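Local coordinates for outer membrane lipoprotein carrier protein LolA (Thermus thermophilus, PDB 2YZY) that probably carries lipoproteins or other lipid-bearing molecules between membranes, although its function has not been established, at residues Thr26-Ile31 with Lys174-Lys179; Leu41-Ala46 with Glu56-Gly61; Leu52-Phe57 with Gly65-Ile70. One frame throughout, in Å; residues are numbered along the deposited sequence.

Contact 1 (Thr26-Ile31 with Lys174-Lys179); sequences TVQGRI and KVVEFK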
loop_
_atom_site.group_PDB
_atom_site.type_symbol
_atom_site.label_atom_id
_atom_site.label_comp_id
_atom_site.label_asym_id
_atom_site.label_seq_id
_atom_site.Cartn_x
_atom_site.Cartn_y
_atom_site.Cartn_z
ATOM N N THR A 26 -8.604 1.913 1.965
ATOM C CA THR A 26 -8.697 2.836 0.849
ATOM C C THR A 26 -7.477 3.734 0.948
ATOM O O THR A 26 -7.207 4.302 2.006
ATOM C CB THR A 26 -9.965 3.694 0.941
ATOM O OG1 THR A 26 -11.112 2.840 0.905
ATOM C CG2 THR A 26 -10.029 4.696 -0.223
ATOM N N VAL A 27 -6.735 3.845 -0.148
ATOM C CA VAL A 27 -5.543 4.684 -0.176
ATOM C C VAL A 27 -5.806 5.848 -1.119
ATOM O O VAL A 27 -6.258 5.655 -2.246
ATOM C CB VAL A 27 -4.303 3.891 -0.658
ATOM C CG1 VAL A 27 -3.096 4.819 -0.749
ATOM C CG2 VAL A 27 -4.001 2.744 0.311
ATOM N N GLN A 28 -5.540 7.058 -0.644
ATOM C CA GLN A 28 -5.756 8.257 -1.440
ATOM C C GLN A 28 -4.614 9.232 -1.235
ATOM O O GLN A 28 -4.110 9.388 -0.126
ATOM C CB GLN A 28 -7.075 8.921 -1.038
ATOM C CG GLN A 28 -7.358 10.229 -1.762
ATOM C CD GLN A 28 -8.689 10.836 -1.359
ATOM O OE1 GLN A 28 -8.957 11.041 -0.174
ATOM N NE2 GLN A 28 -9.526 11.135 -2.345
ATOM N N GLY A 29 -4.199 9.891 -2.307
ATOM C CA GLY A 29 -3.119 10.849 -2.172
ATOM C C GLY A 29 -2.736 11.467 -3.494
ATOM O O GLY A 29 -3.476 11.379 -4.474
ATOM N N ARG A 30 -1.576 12.107 -3.516
ATOM C CA ARG A 30 -1.088 12.740 -4.730
ATOM C C ARG A 30 0.292 12.199 -5.062
ATOM O O ARG A 30 1.087 11.905 -4.170
ATOM C CB ARG A 30 -1.045 14.261 -4.560
ATOM C CG ARG A 30 -0.158 14.770 -3.435
ATOM C CD ARG A 30 -0.398 16.260 -3.221
ATOM N NE ARG A 30 0.472 16.840 -2.202
ATOM C CZ ARG A 30 1.769 17.081 -2.368
ATOM N NH1 ARG A 30 2.360 16.793 -3.520
ATOM N NH2 ARG A 30 2.475 17.615 -1.381
ATOM N N ILE A 31 0.563 12.052 -6.354
ATOM C CA ILE A 31 1.843 11.534 -6.812
ATOM C C ILE A 31 2.346 12.340 -8.000
ATOM O O ILE A 31 1.580 13.197 -8.490
ATOM C CB ILE A 31 1.721 10.056 -7.239
ATOM C CG1 ILE A 31 0.687 9.922 -8.361
ATOM C CG2 ILE A 31 1.315 9.202 -6.046
ATOM C CD1 ILE A 31 0.532 8.513 -8.897
ATOM N N LYS A 174 -2.253 8.583 1.801
ATOM C CA LYS A 174 -2.891 8.362 3.085
ATOM C C LYS A 174 -3.820 7.159 3.059
ATOM O O LYS A 174 -4.449 6.868 2.044
ATOM C CB LYS A 174 -3.691 9.605 3.484
ATOM C CG LYS A 174 -2.861 10.880 3.542
ATOM C CD LYS A 174 -3.717 12.089 3.908
ATOM C CE LYS A 174 -4.311 11.957 5.301
ATOM N NZ LYS A 174 -5.076 13.176 5.694
ATOM N N VAL A 175 -3.881 6.438 4.174
ATOM C CA VAL A 175 -4.797 5.309 4.284
ATOM C C VAL A 175 -6.016 5.972 4.924
ATOM O O VAL A 175 -6.071 6.143 6.148
ATOM C CB VAL A 175 -4.237 4.207 5.207
ATOM C CG1 VAL A 175 -5.226 3.049 5.299
ATOM C CG2 VAL A 175 -2.904 3.718 4.672
ATOM N N VAL A 176 -6.981 6.364 4.092
ATOM C CA VAL A 176 -8.169 7.075 4.563
ATOM C C VAL A 176 -9.324 6.245 5.104
ATOM O O VAL A 176 -10.196 6.775 5.788
ATOM C CB VAL A 176 -8.705 8.021 3.467
ATOM C CG1 VAL A 176 -7.657 9.082 3.145
ATOM C CG2 VAL A 176 -9.047 7.235 2.217
ATOM N N GLU A 177 -9.342 4.953 4.784
ATOM C CA GLU A 177 -10.375 4.042 5.280
ATOM C C GLU A 177 -9.685 2.716 5.535
ATOM O O GLU A 177 -8.750 2.353 4.820
ATOM C CB GLU A 177 -11.508 3.852 4.262
ATOM C CG GLU A 177 -12.260 5.141 3.938
ATOM C CD GLU A 177 -13.422 4.936 2.982
ATOM O OE1 GLU A 177 -13.248 4.239 1.962
ATOM O OE2 GLU A 177 -14.510 5.489 3.246
ATOM N N PHE A 178 -10.139 2.004 6.559
ATOM C CA PHE A 178 -9.550 0.722 6.938
ATOM C C PHE A 178 -10.600 -0.132 7.627
ATOM O O PHE A 178 -11.438 0.380 8.370
ATOM C CB PHE A 178 -8.383 0.940 7.908
ATOM C CG PHE A 178 -7.799 -0.337 8.458
ATOM C CD1 PHE A 178 -6.841 -1.047 7.744
ATOM C CD2 PHE A 178 -8.221 -0.834 9.692
ATOM C CE1 PHE A 178 -6.303 -2.237 8.247
ATOM C CE2 PHE A 178 -7.694 -2.021 10.204
ATOM C CZ PHE A 178 -6.732 -2.723 9.480
ATOM N N LYS A 179 -10.536 -1.437 7.394
ATOM C CA LYS A 179 -11.487 -2.354 7.997
ATOM C C LYS A 179 -10.944 -3.773 8.032
ATOM O O LYS A 179 -10.390 -4.255 7.046
ATOM C CB LYS A 179 -12.795 -2.329 7.196
ATOM C CG LYS A 179 -13.746 -3.482 7.471
ATOM C CD LYS A 179 -14.909 -3.465 6.486
ATOM C CE LYS A 179 -15.810 -4.678 6.667
ATOM N NZ LYS A 179 -16.374 -4.751 8.041
#
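Thr26 meets Glu177 twice, once through its backbone and once through its side chain. The hydroxyl OG1 of Thr26 donates to Glu177 OE1 over 2.8 Å, reaching the carboxylate on its anti lone pair. The two side chains run alongside each other in the same direction. With Thr26 OG1 set beside its own backbone N (chi1 -61°) and Glu177 extended beyond CG, these torsions bring the hydroxyl to the carboxylate. In the backbone, Thr26 N gives a 2.9 Å bond to Glu177 O, arriving above the carbonyl plane rather than on a lone pair. The other backbone bond of Thr26 goes to a different residue: its O accepts from Val176 N at 2.9 Å, and the N-H is well bent (130°). Thr26 thus pairs with two consecutive residues, a classic beta bulge that displaces the register by one. Beyond it the ladder straightens, and Gln28 and Lys174 exchange two nearly linear bonds, the shorter being Lys174 N to Gln28 O at 2.8 Å.

Packing is modest. Val176 CG2, in the crowded position between its N and carbonyl carbon, rests 3.7 Å from Thr26 CG2. Between the strands, Val27 CA approaches Lys174 O at 3.3 Å in a CA-H...O contact; the Val27 and Val175 side chains lie on the face opposite Thr26 and Glu177.

This surface seam joins strand 23-30 to strand 169-180, far apart in sequence. Strand 39-47 flanks it beyond Val27, which bonds to Ala42 through the backbone; beyond Val175, strand 156-163 continues the order through Leu158.

Contact 2 (Leu41-Ala46 with Glu56-Gly61); sequences LARVYA and EFLKPG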
loop_
_atom_site.group_PDB
_atom_site.type_symbol
_atom_site.label_atom_id
_atom_site.label_comp_id
_atom_site.label_asym_id
_atom_site.label_seq_id
_atom_site.Cartn_x
_atom_site.Cartn_y
_atom_site.Cartn_z
ATOM N N LEU A 41 -6.047 6.990 -6.238
ATOM C CA LEU A 41 -7.083 6.451 -5.367
ATOM C C LEU A 41 -7.161 4.964 -5.648
ATOM O O LEU A 41 -7.236 4.552 -6.804
ATOM C CB LEU A 41 -8.441 7.103 -5.638
ATOM C CG LEU A 41 -9.587 6.603 -4.744
ATOM C CD1 LEU A 41 -9.309 6.966 -3.287
ATOM C CD2 LEU A 41 -10.901 7.231 -5.183
ATOM N N ALA A 42 -7.137 4.154 -4.596
ATOM C CA ALA A 42 -7.197 2.716 -4.783
ATOM C C ALA A 42 -7.726 2.000 -3.554
ATOM O O ALA A 42 -7.713 2.540 -2.450
ATOM C CB ALA A 42 -5.807 2.190 -5.116
ATOM N N ARG A 43 -8.219 0.786 -3.760
ATOM C CA ARG A 43 -8.682 -0.029 -2.647
ATOM C C ARG A 43 -7.633 -1.122 -2.510
ATOM O O ARG A 43 -7.108 -1.617 -3.507
ATOM C CB ARG A 43 -10.052 -0.649 -2.929
ATOM C CG ARG A 43 -11.212 0.343 -2.925
ATOM C CD ARG A 43 -12.540 -0.408 -2.930
ATOM N NE ARG A 43 -13.704 0.474 -2.880
ATOM C CZ ARG A 43 -14.361 0.918 -3.947
ATOM N NH1 ARG A 43 -13.975 0.566 -5.169
ATOM N NH2 ARG A 43 -15.421 1.700 -3.788
ATOM N N VAL A 44 -7.317 -1.483 -1.274
ATOM C CA VAL A 44 -6.306 -2.500 -1.005
ATOM C C VAL A 44 -6.907 -3.650 -0.199
ATOM O O VAL A 44 -7.718 -3.429 0.695
ATOM C CB VAL A 44 -5.125 -1.878 -0.235
ATOM C CG1 VAL A 44 -4.074 -2.923 0.045
ATOM C CG2 VAL A 44 -4.537 -0.717 -1.041
ATOM N N TYR A 45 -6.502 -4.875 -0.529
ATOM C CA TYR A 45 -7.005 -6.078 0.131
ATOM C C TYR A 45 -5.857 -6.981 0.527
ATOM O O TYR A 45 -4.934 -7.202 -0.256
ATOM C CB TYR A 45 -7.929 -6.842 -0.818
ATOM C CG TYR A 45 -9.132 -6.042 -1.232
ATOM C CD1 TYR A 45 -10.317 -6.109 -0.504
ATOM C CD2 TYR A 45 -9.063 -5.155 -2.309
ATOM C CE1 TYR A 45 -11.405 -5.310 -0.830
ATOM C CE2 TYR A 45 -10.141 -4.349 -2.640
ATOM C CZ TYR A 45 -11.306 -4.432 -1.897
ATOM O OH TYR A 45 -12.367 -3.616 -2.212
ATOM N N ALA A 46 -5.929 -7.523 1.737
ATOM C CA ALA A 46 -4.873 -8.400 2.221
ATOM C C ALA A 46 -5.405 -9.650 2.902
ATOM O O ALA A 46 -6.299 -9.580 3.741
ATOM C CB ALA A 46 -3.975 -7.638 3.198
ATOM N N GLU A 56 -6.671 -2.319 -6.170
ATOM C CA GLU A 56 -7.589 -1.943 -7.246
ATOM C C GLU A 56 -7.563 -0.432 -7.409
ATOM O O GLU A 56 -7.831 0.307 -6.466
ATOM C CB GLU A 56 -9.002 -2.430 -6.912
ATOM C CG GLU A 56 -9.084 -3.955 -6.836
ATOM C CD GLU A 56 -10.449 -4.478 -6.439
ATOM O OE1 GLU A 56 -11.411 -3.683 -6.378
ATOM O OE2 GLU A 56 -10.555 -5.701 -6.198
ATOM N N PHE A 57 -7.248 0.024 -8.615
ATOM C CA PHE A 57 -7.142 1.453 -8.877
ATOM C C PHE A 57 -8.418 2.129 -9.346
ATOM O O PHE A 57 -9.156 1.594 -10.178
ATOM C CB PHE A 57 -6.017 1.683 -9.885
ATOM C CG PHE A 57 -4.685 1.204 -9.399
ATOM C CD1 PHE A 57 -3.885 2.024 -8.610
ATOM C CD2 PHE A 57 -4.251 -0.086 -9.682
ATOM C CE1 PHE A 57 -2.671 1.561 -8.109
ATOM C CE2 PHE A 57 -3.038 -0.559 -9.184
ATOM C CZ PHE A 57 -2.247 0.267 -8.396
ATOM N N LEU A 58 -8.657 3.319 -8.797
ATOM C CA LEU A 58 -9.830 4.122 -9.123
ATOM C C LEU A 58 -9.469 5.452 -9.796
ATOM O O LEU A 58 -10.239 5.974 -10.599
ATOM C CB LEU A 58 -10.643 4.377 -7.850
ATOM C CG LEU A 58 -11.265 3.112 -7.245
ATOM C CD1 LEU A 58 -11.790 3.407 -5.847
ATOM C CD2 LEU A 58 -12.382 2.607 -8.145
ATOM N N LYS A 59 -8.308 6.001 -9.445
ATOM C CA LYS A 59 -7.815 7.257 -10.019
ATOM C C LYS A 59 -6.300 7.135 -10.113
ATOM O O LYS A 59 -5.682 6.466 -9.291
ATOM C CB LYS A 59 -8.157 8.442 -9.119
ATOM C CG LYS A 59 -9.636 8.695 -8.921
ATOM C CD LYS A 59 -9.819 9.930 -8.046
ATOM C CE LYS A 59 -11.272 10.162 -7.700
ATOM N NZ LYS A 59 -11.405 11.354 -6.813
ATOM N N PRO A 60 -5.674 7.798 -11.098
ATOM C CA PRO A 60 -6.251 8.655 -12.135
ATOM C C PRO A 60 -6.892 7.882 -13.283
ATOM O O PRO A 60 -6.956 6.654 -13.256
ATOM C CB PRO A 60 -5.054 9.474 -12.587
ATOM C CG PRO A 60 -3.948 8.482 -12.519
ATOM C CD PRO A 60 -4.201 7.783 -11.196
ATOM N N GLY A 61 -7.355 8.617 -14.291
ATOM C CA GLY A 61 -8.004 7.996 -15.433
ATOM C C GLY A 61 -7.184 6.928 -16.128
ATOM O O GLY A 61 -7.735 5.958 -16.640
HETATM O O HOH W 1 -12.061 -1.006 -6.678
HETATM O O HOH W 2 -13.447 -4.216 -4.747
#
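Leu41 O is gripped by two backbone N-H groups, from Leu58 at 2.7 Å and from Lys59 at 3.2 Å. The Lys59 donor lies in the carbonyl plane on a lone pair, whereas that of Leu58 stands above it. Leu41 N returns a bond to Lys59 O. Past this point two backbone bonds pair Arg43 with Glu56: Arg43 N lies 2.8 Å from Glu56 O, and Glu56 N reaches back to Arg43 O.

The Leu41 chain runs alongside the extended Lys59, CB to CB 3.7 Å. The Leu41 and Leu58 side chains cross obliquely, CD2 of Leu41 3.9 Å from CB of Leu58. Leu58 CD1 then covers one face of the Arg43 guanidinium, 3.6 Å from NH1. Further along, Tyr45 CE2 sits 3.8 Å from Glu56 CD, ring and carboxylate turned 38° apart.

Solvent completes the polar network. Glu56 OE1 accepts from two waters, one of which also takes a bond from Arg43 NH1 while the other meets Tyr45 OH. The Arg43 guanidinium and the Glu56 carboxylate are thus bridged by water, NH1 of Arg43 and OE1 of Glu56 being 5.1 Å apart. The remaining oxygen, Glu56 OE2, is held by salt bridges to Arg54 and Arg190, and Lys59 NZ pairs with Glu39.

Two residues opposite one make this a classic beta bulge, placed near the end of strand 52-59 in an antiparallel hairpin, just before the cis peptide bond that precedes Pro60.

Contact 3 (Leu52-Phe57 with Gly65-Ile70); sequences LFRVEF and GNFTVI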
loop_
_atom_site.group_PDB
_atom_site.type_symbol
_atom_site.label_atom_id
_atom_site.label_comp_id
_atom_site.label_asym_id
_atom_site.label_seq_id
_atom_site.Cartn_x
_atom_site.Cartn_y
_atom_site.Cartn_z
ATOM N N LEU A 52 -1.622 -13.360 0.027
ATOM C CA LEU A 52 -2.296 -12.739 -1.106
ATOM C C LEU A 52 -2.559 -11.265 -0.828
ATOM O O LEU A 52 -2.971 -10.895 0.268
ATOM C CB LEU A 52 -3.626 -13.436 -1.392
ATOM C CG LEU A 52 -3.626 -14.877 -1.897
ATOM C CD1 LEU A 52 -5.064 -15.283 -2.209
ATOM C CD2 LEU A 52 -2.763 -15.001 -3.145
ATOM N N PHE A 53 -2.340 -10.434 -1.840
ATOM C CA PHE A 53 -2.533 -8.991 -1.723
ATOM C C PHE A 53 -3.137 -8.514 -3.046
ATOM O O PHE A 53 -2.742 -8.984 -4.109
ATOM C CB PHE A 53 -1.170 -8.330 -1.502
ATOM C CG PHE A 53 -1.233 -6.915 -1.003
ATOM C CD1 PHE A 53 -1.662 -6.636 0.290
ATOM C CD2 PHE A 53 -0.798 -5.864 -1.807
ATOM C CE1 PHE A 53 -1.651 -5.333 0.778
ATOM C CE2 PHE A 53 -0.782 -4.557 -1.329
ATOM C CZ PHE A 53 -1.207 -4.291 -0.035
ATOM N N ARG A 54 -4.098 -7.596 -2.987
ATOM C CA ARG A 54 -4.715 -7.081 -4.208
ATOM C C ARG A 54 -4.921 -5.581 -4.089
ATOM O O ARG A 54 -5.358 -5.092 -3.053
ATOM C CB ARG A 54 -6.067 -7.766 -4.472
ATOM C CG ARG A 54 -6.754 -7.348 -5.788
ATOM C CD ARG A 54 -8.053 -8.126 -5.998
ATOM N NE ARG A 54 -8.804 -7.700 -7.181
ATOM C CZ ARG A 54 -8.981 -8.443 -8.271
ATOM N NH1 ARG A 54 -8.452 -9.660 -8.352
ATOM N NH2 ARG A 54 -9.720 -7.981 -9.271
ATOM N N VAL A 55 -4.578 -4.854 -5.147
ATOM C CA VAL A 55 -4.747 -3.407 -5.168
ATOM C C VAL A 55 -5.601 -3.078 -6.386
ATOM O O VAL A 55 -5.308 -3.525 -7.499
ATOM C CB VAL A 55 -3.391 -2.681 -5.278
ATOM C CG1 VAL A 55 -3.612 -1.169 -5.299
ATOM C CG2 VAL A 55 -2.492 -3.085 -4.106
ATOM N N GLU A 56 -6.671 -2.319 -6.170
ATOM C CA GLU A 56 -7.589 -1.943 -7.246
ATOM C C GLU A 56 -7.563 -0.432 -7.409
ATOM O O GLU A 56 -7.831 0.307 -6.466
ATOM C CB GLU A 56 -9.002 -2.430 -6.912
ATOM C CG GLU A 56 -9.084 -3.955 -6.836
ATOM C CD GLU A 56 -10.449 -4.478 -6.439
ATOM O OE1 GLU A 56 -11.411 -3.683 -6.378
ATOM O OE2 GLU A 56 -10.555 -5.701 -6.198
ATOM N N PHE A 57 -7.248 0.024 -8.615
ATOM C CA PHE A 57 -7.142 1.453 -8.877
ATOM C C PHE A 57 -8.418 2.129 -9.346
ATOM O O PHE A 57 -9.156 1.594 -10.178
ATOM C CB PHE A 57 -6.017 1.683 -9.885
ATOM C CG PHE A 57 -4.685 1.204 -9.399
ATOM C CD1 PHE A 57 -3.885 2.024 -8.610
ATOM C CD2 PHE A 57 -4.251 -0.086 -9.682
ATOM C CE1 PHE A 57 -2.671 1.561 -8.109
ATOM C CE2 PHE A 57 -3.038 -0.559 -9.184
ATOM C CZ PHE A 57 -2.247 0.267 -8.396
ATOM N N GLY A 65 -9.734 1.167 -13.056
ATOM C CA GLY A 65 -10.110 -0.179 -13.465
ATOM C C GLY A 65 -8.997 -1.207 -13.392
ATOM O O GLY A 65 -9.258 -2.411 -13.401
ATOM N N ASN A 66 -7.755 -0.738 -13.336
ATOM C CA ASN A 66 -6.601 -1.631 -13.242
ATOM C C ASN A 66 -6.559 -2.263 -11.864
ATOM O O ASN A 66 -7.156 -1.760 -10.916
ATOM C CB ASN A 66 -5.285 -0.860 -13.400
ATOM C CG ASN A 66 -5.066 -0.333 -14.796
ATOM O OD1 ASN A 66 -5.969 -0.348 -15.632
ATOM N ND2 ASN A 66 -3.853 0.160 -15.053
ATOM N N PHE A 67 -5.856 -3.382 -11.755
ATOM C CA PHE A 67 -5.674 -3.999 -10.456
ATOM C C PHE A 67 -4.408 -4.828 -10.483
ATOM O O PHE A 67 -3.918 -5.219 -11.551
ATOM C CB PHE A 67 -6.905 -4.832 -10.024
ATOM C CG PHE A 67 -7.150 -6.072 -10.840
ATOM C CD1 PHE A 67 -6.429 -7.243 -10.599
ATOM C CD2 PHE A 67 -8.140 -6.084 -11.815
ATOM C CE1 PHE A 67 -6.699 -8.408 -11.319
ATOM C CE2 PHE A 67 -8.419 -7.245 -12.544
ATOM C CZ PHE A 67 -7.694 -8.409 -12.292
ATOM N N THR A 68 -3.853 -5.047 -9.301
ATOM C CA THR A 68 -2.638 -5.825 -9.153
ATOM C C THR A 68 -2.882 -6.909 -8.121
ATOM O O THR A 68 -3.441 -6.649 -7.057
ATOM C CB THR A 68 -1.474 -4.949 -8.661
ATOM O OG1 THR A 68 -1.225 -3.909 -9.610
ATOM C CG2 THR A 68 -0.214 -5.785 -8.485
ATOM N N VAL A 69 -2.486 -8.134 -8.445
ATOM C CA VAL A 69 -2.635 -9.238 -7.509
ATOM C C VAL A 69 -1.227 -9.729 -7.211
ATOM O O VAL A 69 -0.455 -10.017 -8.127
ATOM C CB VAL A 69 -3.463 -10.396 -8.097
ATOM C CG1 VAL A 69 -3.530 -11.546 -7.089
ATOM C CG2 VAL A 69 -4.865 -9.915 -8.420
ATOM N N ILE A 70 -0.883 -9.798 -5.932
ATOM C CA ILE A 70 0.445 -10.253 -5.553
ATOM C C ILE A 70 0.362 -11.536 -4.743
ATOM O O ILE A 70 -0.451 -11.659 -3.827
ATOM C CB ILE A 70 1.192 -9.183 -4.725
ATOM C CG1 ILE A 70 1.289 -7.882 -5.525
ATOM C CG2 ILE A 70 2.595 -9.678 -4.374
ATOM C CD1 ILE A 70 1.844 -6.719 -4.740
#
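Strands 52-59 and 67-70 form an antiparallel hairpin whose two segments run at 174° to each other, with a regular register from Phe53 opposite Ile70 to Glu56 opposite Phe67. Six backbone bonds hold it, among them Ile70 N to Phe53 O at 2.7 Å and, where the strand gives way to the connecting loop, Gly65 N to Phe57 O at 3.0 Å.

The distinctive feature is on the face of Arg54 and Phe67. Arg54 leaves the backbone with CG anti to N (chi1 -176°) and stays extended to NE, which carries its guanidinium across onto Phe67. The two planes lie 19° apart with centres 3.9 Å apart, a stacked cation-pi pair in which NH2 sits over the ring centre, 3.3 Å above its plane. Val69 CG2 adds a neighbour 3.6 Å from Arg54 NH1.

Arg54 is buried, and its charge is probably offset in part by Glu56, whose OE2 also bridges to Arg190: Arg54 NE bonds to the anti lone pair of Glu56 OE2 at 2.8 Å, somewhat out of the guanidinium plane. NH1 is occupied by the carbonyls of Leu188 and Arg190.

On the other face Phe53 CD2 and Ile70 CD1 touch at 4.0 Å, and Phe57 turns a ring edge to Thr68 OG1, itself hydrogen-bonded to Asn77. What results is an antiparallel beta hairpin carrying a cross-strand cation-pi stack of Arg54 on Phe67, whose ring also meets that of Tyr78.

Overall arrangement
Contacts 2 and 3 are nested, along the chain, inside the long loop that contact 1 closes. Strands 169-180, 23-30, 39-47, 52-59 and 67-70 lie next to one another in that order, so the three seams follow each other across the antiparallel array. Centres are about 9 Å apart for contacts 1 and 2, about 8 Å for 2 and 3, and about 15 Å for 1 and 3, which do not touch. Contacts 2 and 3 share Glu56 and Phe57. Val27, Val44 and Phe53 pack in succession across the seams. Contact 1 joins an early strand to a late one in the middle of the strand order, consistent with the curved antiparallel body of LolA-like carriers.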